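Local structure of alanine racemase (Oenococcus oeni PSU-1, 3HUR) at residues K53-T58 with L378-I382; T106-L110 with R135-D139; I305-P311 with V323-Y329. The protein belongs to the alanine racemase family, whose chains join an N-terminal TIM-barrel domain to a C-terminal domain built largely of beta strands. Residues are numbered along the deposited sequence.

Interaction 1. Residues K53-T58 with L378-I382; sequences KAFQET and LAEVI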
# COMPACT_ATOMS: atom_id res chain seq x y z
N LYS A 53 13.57 -20.64 -26.07
CA LYS A 53 14.82 -20.96 -26.73
C LYS A 53 15.60 -22.00 -25.95
O LYS A 53 16.17 -22.90 -26.54
CB LYS A 53 15.71 -19.73 -26.87
CG LYS A 53 15.29 -18.76 -27.91
CD LYS A 53 16.24 -17.56 -27.87
CE LYS A 53 15.96 -16.56 -28.97
NZ LYS A 53 16.50 -17.02 -30.31
N ALA A 54 15.69 -21.86 -24.64
CA ALA A 54 16.36 -22.88 -23.84
C ALA A 54 15.68 -24.26 -24.03
O ALA A 54 16.36 -25.28 -24.06
CB ALA A 54 16.37 -22.50 -22.39
N PHE A 55 14.37 -24.30 -24.15
CA PHE A 55 13.73 -25.59 -24.28
C PHE A 55 13.94 -26.20 -25.68
O PHE A 55 13.98 -27.43 -25.79
CB PHE A 55 12.23 -25.53 -23.98
CG PHE A 55 11.89 -25.05 -22.61
CD1 PHE A 55 12.71 -25.25 -21.55
CD2 PHE A 55 10.70 -24.37 -22.40
CE1 PHE A 55 12.35 -24.80 -20.30
CE2 PHE A 55 10.35 -23.93 -21.16
CZ PHE A 55 11.17 -24.13 -20.12
N GLN A 56 14.02 -25.35 -26.72
CA GLN A 56 14.22 -25.83 -28.12
C GLN A 56 15.62 -26.41 -28.31
O GLN A 56 15.81 -27.41 -28.97
CB GLN A 56 14.01 -24.70 -29.14
CG GLN A 56 13.90 -25.17 -30.58
CD GLN A 56 13.52 -24.06 -31.57
OE1 GLN A 56 12.36 -23.89 -31.92
NE2 GLN A 56 14.51 -23.31 -32.01
N GLU A 57 16.60 -25.79 -27.67
CA GLU A 57 17.97 -26.14 -27.90
C GLU A 57 18.32 -27.42 -27.18
O GLU A 57 19.22 -28.15 -27.62
CB GLU A 57 18.90 -25.00 -27.45
CG GLU A 57 20.24 -25.44 -26.74
CD GLU A 57 21.35 -25.84 -27.70
OE1 GLU A 57 21.15 -25.66 -28.91
OE2 GLU A 57 22.42 -26.32 -27.25
N THR A 58 17.67 -27.65 -26.06
CA THR A 58 17.94 -28.84 -25.26
C THR A 58 16.95 -29.95 -25.59
O THR A 58 17.05 -31.04 -25.06
CB THR A 58 17.81 -28.55 -23.77
OG1 THR A 58 16.50 -27.99 -23.50
CG2 THR A 58 18.92 -27.64 -23.33
N LEU A 378 23.62 -22.73 -20.71
CA LEU A 378 22.51 -22.64 -21.68
C LEU A 378 22.22 -21.21 -22.11
O LEU A 378 21.95 -20.94 -23.26
CB LEU A 378 21.25 -23.23 -21.08
CG LEU A 378 20.49 -24.33 -21.81
CD1 LEU A 378 19.14 -24.48 -21.12
CD2 LEU A 378 20.35 -24.01 -23.30
N ALA A 379 22.28 -20.28 -21.16
CA ALA A 379 22.08 -18.88 -21.43
C ALA A 379 23.08 -18.29 -22.45
O ALA A 379 22.69 -17.50 -23.31
CB ALA A 379 22.16 -18.11 -20.14
N GLU A 380 24.34 -18.65 -22.30
CA GLU A 380 25.44 -18.30 -23.22
C GLU A 380 25.09 -18.81 -24.62
O GLU A 380 25.04 -18.01 -25.58
CB GLU A 380 26.73 -18.99 -22.69
CG GLU A 380 28.12 -18.39 -22.96
CD GLU A 380 29.29 -19.30 -22.34
OE1 GLU A 380 29.10 -20.53 -22.04
OE2 GLU A 380 30.42 -18.77 -22.15
N VAL A 381 24.79 -20.12 -24.71
CA VAL A 381 24.51 -20.79 -25.98
C VAL A 381 23.33 -20.19 -26.75
O VAL A 381 23.38 -20.10 -27.98
CB VAL A 381 24.21 -22.33 -25.79
CG1 VAL A 381 23.61 -22.94 -27.08
CG2 VAL A 381 25.46 -23.12 -25.30
N ILE A 382 22.26 -19.77 -26.06
CA ILE A 382 21.10 -19.20 -26.78
C ILE A 382 21.20 -17.68 -27.01
O ILE A 382 20.32 -17.08 -27.63
CB ILE A 382 19.76 -19.60 -26.13
CG1 ILE A 382 19.61 -18.98 -24.74
CG2 ILE A 382 19.67 -21.10 -26.02
CD1 ILE A 382 18.20 -18.86 -24.30

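Interaction 2. Residues T106-L110 with R135-D139; sequences TIPSL and RIGFD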
# COMPACT_ATOMS: atom_id res chain seq x y z
N THR A 106 -7.41 -24.32 -30.32
CA THR A 106 -8.38 -25.12 -29.62
C THR A 106 -9.71 -25.10 -30.38
O THR A 106 -10.09 -24.09 -30.95
CB THR A 106 -8.60 -24.63 -28.16
OG1 THR A 106 -7.66 -25.26 -27.28
CG2 THR A 106 -9.95 -24.98 -27.68
N ILE A 107 -10.37 -26.26 -30.43
CA ILE A 107 -11.70 -26.33 -30.97
C ILE A 107 -12.63 -26.07 -29.80
O ILE A 107 -12.62 -26.81 -28.82
CB ILE A 107 -12.04 -27.69 -31.56
CG1 ILE A 107 -11.04 -28.09 -32.64
CG2 ILE A 107 -13.43 -27.61 -32.15
CD1 ILE A 107 -11.35 -29.39 -33.36
N PRO A 108 -13.43 -25.01 -29.91
CA PRO A 108 -14.19 -24.59 -28.76
C PRO A 108 -15.57 -25.20 -28.64
O PRO A 108 -16.13 -25.22 -27.53
CB PRO A 108 -14.31 -23.08 -28.99
CG PRO A 108 -14.44 -22.98 -30.43
CD PRO A 108 -13.47 -24.00 -30.97
N SER A 109 -16.14 -25.63 -29.78
CA SER A 109 -17.54 -26.07 -29.86
C SER A 109 -17.81 -26.81 -31.18
O SER A 109 -17.16 -26.51 -32.18
CB SER A 109 -18.49 -24.85 -29.77
OG SER A 109 -18.74 -24.31 -31.06
N LEU A 110 -18.79 -27.72 -31.19
CA LEU A 110 -19.23 -28.37 -32.43
C LEU A 110 -19.67 -27.37 -33.49
O LEU A 110 -19.32 -27.50 -34.67
CB LEU A 110 -20.34 -29.41 -32.19
CG LEU A 110 -20.67 -30.31 -33.41
CD1 LEU A 110 -19.49 -31.18 -33.77
CD2 LEU A 110 -21.91 -31.16 -33.17
N ARG A 135 -15.93 -23.64 -19.57
CA ARG A 135 -16.98 -23.49 -20.58
C ARG A 135 -16.45 -23.73 -22.00
O ARG A 135 -17.18 -23.59 -22.97
CB ARG A 135 -17.61 -22.12 -20.47
CG ARG A 135 -18.11 -21.81 -19.06
CD ARG A 135 -18.35 -20.33 -18.85
NE ARG A 135 -19.28 -19.78 -19.84
CZ ARG A 135 -19.55 -18.49 -19.97
NH1 ARG A 135 -18.98 -17.58 -19.17
NH2 ARG A 135 -20.39 -18.09 -20.92
N ILE A 136 -15.18 -24.10 -22.09
CA ILE A 136 -14.53 -24.27 -23.37
C ILE A 136 -14.63 -25.75 -23.77
O ILE A 136 -14.31 -26.65 -22.96
CB ILE A 136 -13.03 -23.85 -23.32
CG1 ILE A 136 -12.80 -22.55 -22.52
CG2 ILE A 136 -12.50 -23.69 -24.74
CD1 ILE A 136 -11.24 -22.12 -22.36
N GLY A 137 -15.07 -25.99 -25.00
CA GLY A 137 -15.06 -27.36 -25.55
C GLY A 137 -16.25 -28.25 -25.24
O GLY A 137 -17.34 -27.78 -24.93
N PHE A 138 -16.02 -29.56 -25.30
CA PHE A 138 -17.07 -30.54 -25.49
C PHE A 138 -17.41 -31.32 -24.24
O PHE A 138 -16.53 -31.95 -23.67
CB PHE A 138 -16.61 -31.54 -26.53
CG PHE A 138 -16.38 -30.95 -27.89
CD1 PHE A 138 -17.29 -31.17 -28.91
CD2 PHE A 138 -15.24 -30.20 -28.16
CE1 PHE A 138 -17.08 -30.63 -30.18
CE2 PHE A 138 -15.02 -29.66 -29.40
CZ PHE A 138 -15.93 -29.87 -30.42
N ASP A 139 -18.69 -31.31 -23.84
CA ASP A 139 -19.15 -32.05 -22.64
C ASP A 139 -20.19 -33.18 -22.92
O ASP A 139 -20.78 -33.74 -21.98
CB ASP A 139 -19.71 -31.09 -21.58
CG ASP A 139 -20.96 -30.34 -22.04
OD1 ASP A 139 -21.43 -30.56 -23.18
OD2 ASP A 139 -21.48 -29.54 -21.25

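Interaction 3. Residues I305-P311 with V323-Y329; sequences INGKRMP and VKLDRKY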
# COMPACT_ATOMS: atom_id res chain seq x y z
N ILE A 305 26.14 -14.18 0.21
CA ILE A 305 27.27 -13.64 -0.51
C ILE A 305 28.32 -14.73 -0.55
O ILE A 305 28.70 -15.28 0.50
CB ILE A 305 27.87 -12.42 0.21
CG1 ILE A 305 26.91 -11.24 0.15
CG2 ILE A 305 29.15 -12.01 -0.43
CD1 ILE A 305 27.25 -10.14 1.12
N ASN A 306 28.77 -15.05 -1.75
CA ASN A 306 29.85 -16.03 -1.91
C ASN A 306 29.48 -17.40 -1.36
O ASN A 306 30.26 -18.02 -0.64
CB ASN A 306 31.11 -15.53 -1.20
CG ASN A 306 32.37 -15.91 -1.94
OD1 ASN A 306 32.75 -15.22 -2.89
ND2 ASN A 306 33.02 -16.97 -1.52
N GLY A 307 28.27 -17.85 -1.68
CA GLY A 307 27.80 -19.14 -1.17
C GLY A 307 27.47 -19.11 0.32
O GLY A 307 26.80 -19.99 0.82
N LYS A 308 27.92 -18.07 1.03
CA LYS A 308 27.73 -18.02 2.46
C LYS A 308 26.65 -17.01 2.86
O LYS A 308 26.31 -16.06 2.14
CB LYS A 308 29.04 -17.70 3.21
CG LYS A 308 30.34 -18.13 2.47
CD LYS A 308 31.50 -18.50 3.44
CE LYS A 308 32.71 -19.14 2.69
NZ LYS A 308 33.71 -18.11 2.20
N ARG A 309 26.21 -17.18 4.08
CA ARG A 309 25.06 -16.53 4.57
C ARG A 309 25.48 -15.50 5.65
O ARG A 309 25.70 -15.87 6.80
CB ARG A 309 24.22 -17.65 5.13
CG ARG A 309 22.78 -17.35 5.26
CD ARG A 309 21.96 -18.65 5.52
NE ARG A 309 20.75 -18.32 6.29
CZ ARG A 309 20.72 -17.95 7.58
NH1 ARG A 309 21.84 -17.89 8.32
NH2 ARG A 309 19.55 -17.64 8.16
N MET A 310 25.61 -14.22 5.28
CA MET A 310 26.04 -13.15 6.21
C MET A 310 24.82 -12.35 6.72
O MET A 310 23.81 -12.28 6.02
CB MET A 310 27.10 -12.26 5.57
CG MET A 310 28.41 -13.02 5.29
SD MET A 310 29.38 -12.31 4.00
CE MET A 310 30.12 -13.71 3.14
N PRO A 311 24.90 -11.78 7.94
CA PRO A 311 23.71 -11.23 8.56
C PRO A 311 23.42 -9.77 8.23
O PRO A 311 24.33 -8.99 7.98
CB PRO A 311 24.02 -11.39 10.05
CG PRO A 311 25.45 -11.12 10.11
CD PRO A 311 26.04 -11.73 8.87
N VAL A 323 25.05 -5.04 5.71
CA VAL A 323 25.43 -6.41 6.07
C VAL A 323 26.85 -6.52 6.64
O VAL A 323 27.81 -6.02 6.08
CB VAL A 323 25.30 -7.35 4.84
CG1 VAL A 323 25.86 -8.73 5.13
CG2 VAL A 323 23.84 -7.44 4.41
N LYS A 324 26.97 -7.22 7.77
CA LYS A 324 28.28 -7.55 8.34
C LYS A 324 28.89 -8.66 7.54
O LYS A 324 28.34 -9.73 7.51
CB LYS A 324 28.15 -8.00 9.81
CG LYS A 324 29.51 -8.23 10.52
CD LYS A 324 29.36 -8.84 11.93
CE LYS A 324 30.77 -9.19 12.52
NZ LYS A 324 30.77 -9.70 13.96
N LEU A 325 30.04 -8.40 6.93
CA LEU A 325 30.76 -9.37 6.09
C LEU A 325 31.79 -10.17 6.91
O LEU A 325 32.26 -9.71 7.95
CB LEU A 325 31.49 -8.64 4.97
CG LEU A 325 30.69 -7.59 4.17
CD1 LEU A 325 31.61 -6.69 3.31
CD2 LEU A 325 29.63 -8.28 3.31
N ASP A 326 32.18 -11.35 6.43
CA ASP A 326 33.10 -12.20 7.19
C ASP A 326 34.54 -11.77 6.93
O ASP A 326 35.39 -11.79 7.83
CB ASP A 326 32.82 -13.73 7.04
CG ASP A 326 32.91 -14.25 5.59
OD1 ASP A 326 33.10 -13.45 4.64
OD2 ASP A 326 32.77 -15.50 5.40
N ARG A 327 34.81 -11.32 5.72
CA ARG A 327 36.07 -10.68 5.39
C ARG A 327 35.71 -9.46 4.57
O ARG A 327 34.55 -9.10 4.49
CB ARG A 327 36.99 -11.64 4.62
CG ARG A 327 36.27 -12.60 3.70
CD ARG A 327 37.20 -13.17 2.64
NE ARG A 327 37.16 -12.38 1.40
CZ ARG A 327 36.87 -12.86 0.20
NH1 ARG A 327 36.86 -12.03 -0.85
NH2 ARG A 327 36.60 -14.16 0.02
N LYS A 328 36.69 -8.82 3.95
CA LYS A 328 36.43 -7.64 3.14
C LYS A 328 36.04 -8.14 1.75
O LYS A 328 36.72 -9.05 1.24
CB LYS A 328 37.70 -6.76 3.10
CG LYS A 328 37.59 -5.44 2.30
CD LYS A 328 38.98 -4.89 1.91
CE LYS A 328 38.90 -3.49 1.26
NZ LYS A 328 39.95 -3.27 0.19
N TYR A 329 34.98 -7.60 1.14
CA TYR A 329 34.71 -7.89 -0.28
C TYR A 329 34.76 -6.63 -1.11
O TYR A 329 34.49 -5.55 -0.60
CB TYR A 329 33.36 -8.58 -0.49
CG TYR A 329 33.31 -9.96 0.07
CD1 TYR A 329 33.23 -10.16 1.45
CD2 TYR A 329 33.36 -11.07 -0.74
CE1 TYR A 329 33.19 -11.42 2.00
CE2 TYR A 329 33.33 -12.36 -0.19
CZ TYR A 329 33.24 -12.51 1.18
OH TYR A 329 33.22 -13.75 1.75

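Interaction 1. Residues K53-T58 with L378-I382
Leu-378 and Ile-382, one helical turn apart, point their CA-to-CB bonds toward residues 53-58 and bury more surface than any other residue of the pair. Leu-378 has a chi1 of -126°, between the usual wells, and in this pose both its methyl groups, CD1 and CD2, lie 3.9 Å from CG2 of Thr-58. CD1 is also 3.6 Å from CB of Ala-54, and CD2 is 3.7 Å from CG of Glu-57. Ile-382 takes the p rotamer with chi2 extended, which carries its CD1 to 3.7 Å from CB of Lys-53 and 3.9 Å from N of Ala-54; its CG2 is 4.2 Å from CB of Glu-57. The small Ala-54 thus lets the larger chains come close to the backbone of the opposing helix. That helix, 48-57, connects parallel strands 34-38 and 63-66 of the TIM barrel, and the short helix 377-381 follows strand 372-375 near the end of the chain. Both also rest on barrel helix 16-30: Ala-54 and Ile-382 touch Leu-16, Leu-378 touches Ala-20, and Asp-17 OD1 accepts a hydrogen bond from the backbone N of Leu-378. No hydrogen bond links the two segments, and polar groups are satisfied elsewhere or lie at the margin. The p rotamer of Thr-58 turns OG1 back to Ala-54 O at 2.8 Å, exposing CG2 to Leu-378. Lys-53 contributes its aliphatic root, while NZ bonds to the carbonyl of Ala-78. Glu-57, with an off-well chi1 of 141°, brings OE2 to 3.6 Å from CG1 of Val-381, a plain van der Waals contact.

Interaction 2. Residues T106-L110 with R135-D139
The ring of Phe-138 is the main element of this contact, lying against Ile-107, Ser-109 and Leu-110 where strand 103-107 gives way to the next helix. Its CE2 is 3.8 Å from CG2 of Ile-107, whose carbonyl O meets the ring at its edge, and CE1 lies 4.0 Å from CB of Leu-110 and 3.5 Å from that residue's N. Pro-108 contributes through its backbone: its CA-to-CB bond points away from 135-139, but its O accepts the one hydrogen bond between the segments, from Gly-137 N at 2.8 Å. Gly-137 has phi/psi of 86°/-156°, where a CB would collide with the preceding carbonyl O. Next to it, Ile-136 places CG2 4.1 Å from CG2 of Thr-106, and both Ile-136 and Pro-108 touch Trp-90. Ser-109 is the N-cap of the following helix, its OG bonded to Trp-112 N. The contact therefore joins the C-terminal end of one barrel strand to the loop leaving its parallel neighbour, strand 123-128, at the strand-end face where TIM barrels generally carry their active sites. Behind it, Phe-138 packs on Leu-127 of that strand and on Ile-144 and Ala-147 of helix 141-153.

Interaction 3. Residues I305-P311 with V323-Y329
Met-310 lies at the middle of an apolar cluster formed with Ile-305, Val-323, Leu-325 and Tyr-329. Its CB is 3.8 Å from CG1 of Val-323, and its SD is 4.1 Å from CD2 of Leu-325. The same sulfur makes an oblique Met-aromatic contact with Tyr-329, SD lying 5.3 Å from the ring centroid. Ile-305 closes the cluster from the adjoining strand, with CD1 3.7 Å from CD2 of Leu-325 and CG2 over one face of the Tyr-329 ring, 4.2 Å from CE2. Ile-305 and Met-310 can converge because strands 302-305 and 308-311 form a beta hairpin, closed by a type I' turn with Asn-306 and Gly-307 at its tip. Beside this core, Lys-324 N donates a hydrogen bond to Pro-311 O at 3.2 Å, and CA of Val-323 approaches the same oxygen at 3.4 Å. Further out, the phenol OH of Tyr-329 donates to OD1 of Asp-326 at 2.9 Å, next to the Met-310 methyl, whose CE is 3.3 Å from that OD1. Lys-308 NZ stands 4.2 Å from OD2 of Asp-326, too far for a salt bridge. With a single backbone hydrogen bond and no salt bridge between them, the hairpin and segment 323-329 of the C-terminal domain are held mainly by apolar packing, and the charges add at most a loose electrostatic attraction.

In the fold
Along the chain, interaction 1 closes a long loop within which the other two follow in series, interaction 2 before interaction 3. Interaction 2 belongs to the parallel barrel sheet of the N-terminal domain, and interaction 3 to the mixed sheet of the C-terminal domain; their centres are 56 Å apart, on opposite sides of the chain's centre. Interaction 1 lies 35 Å from interaction 2 and 32 Å from interaction 3, centre to centre, and joins a barrel helix to the helix near the C-terminus. No two of the contacts touch. Two thus act locally within their own domains, whereas 53-58 with 378-382 ties the chain's end back to the barrel.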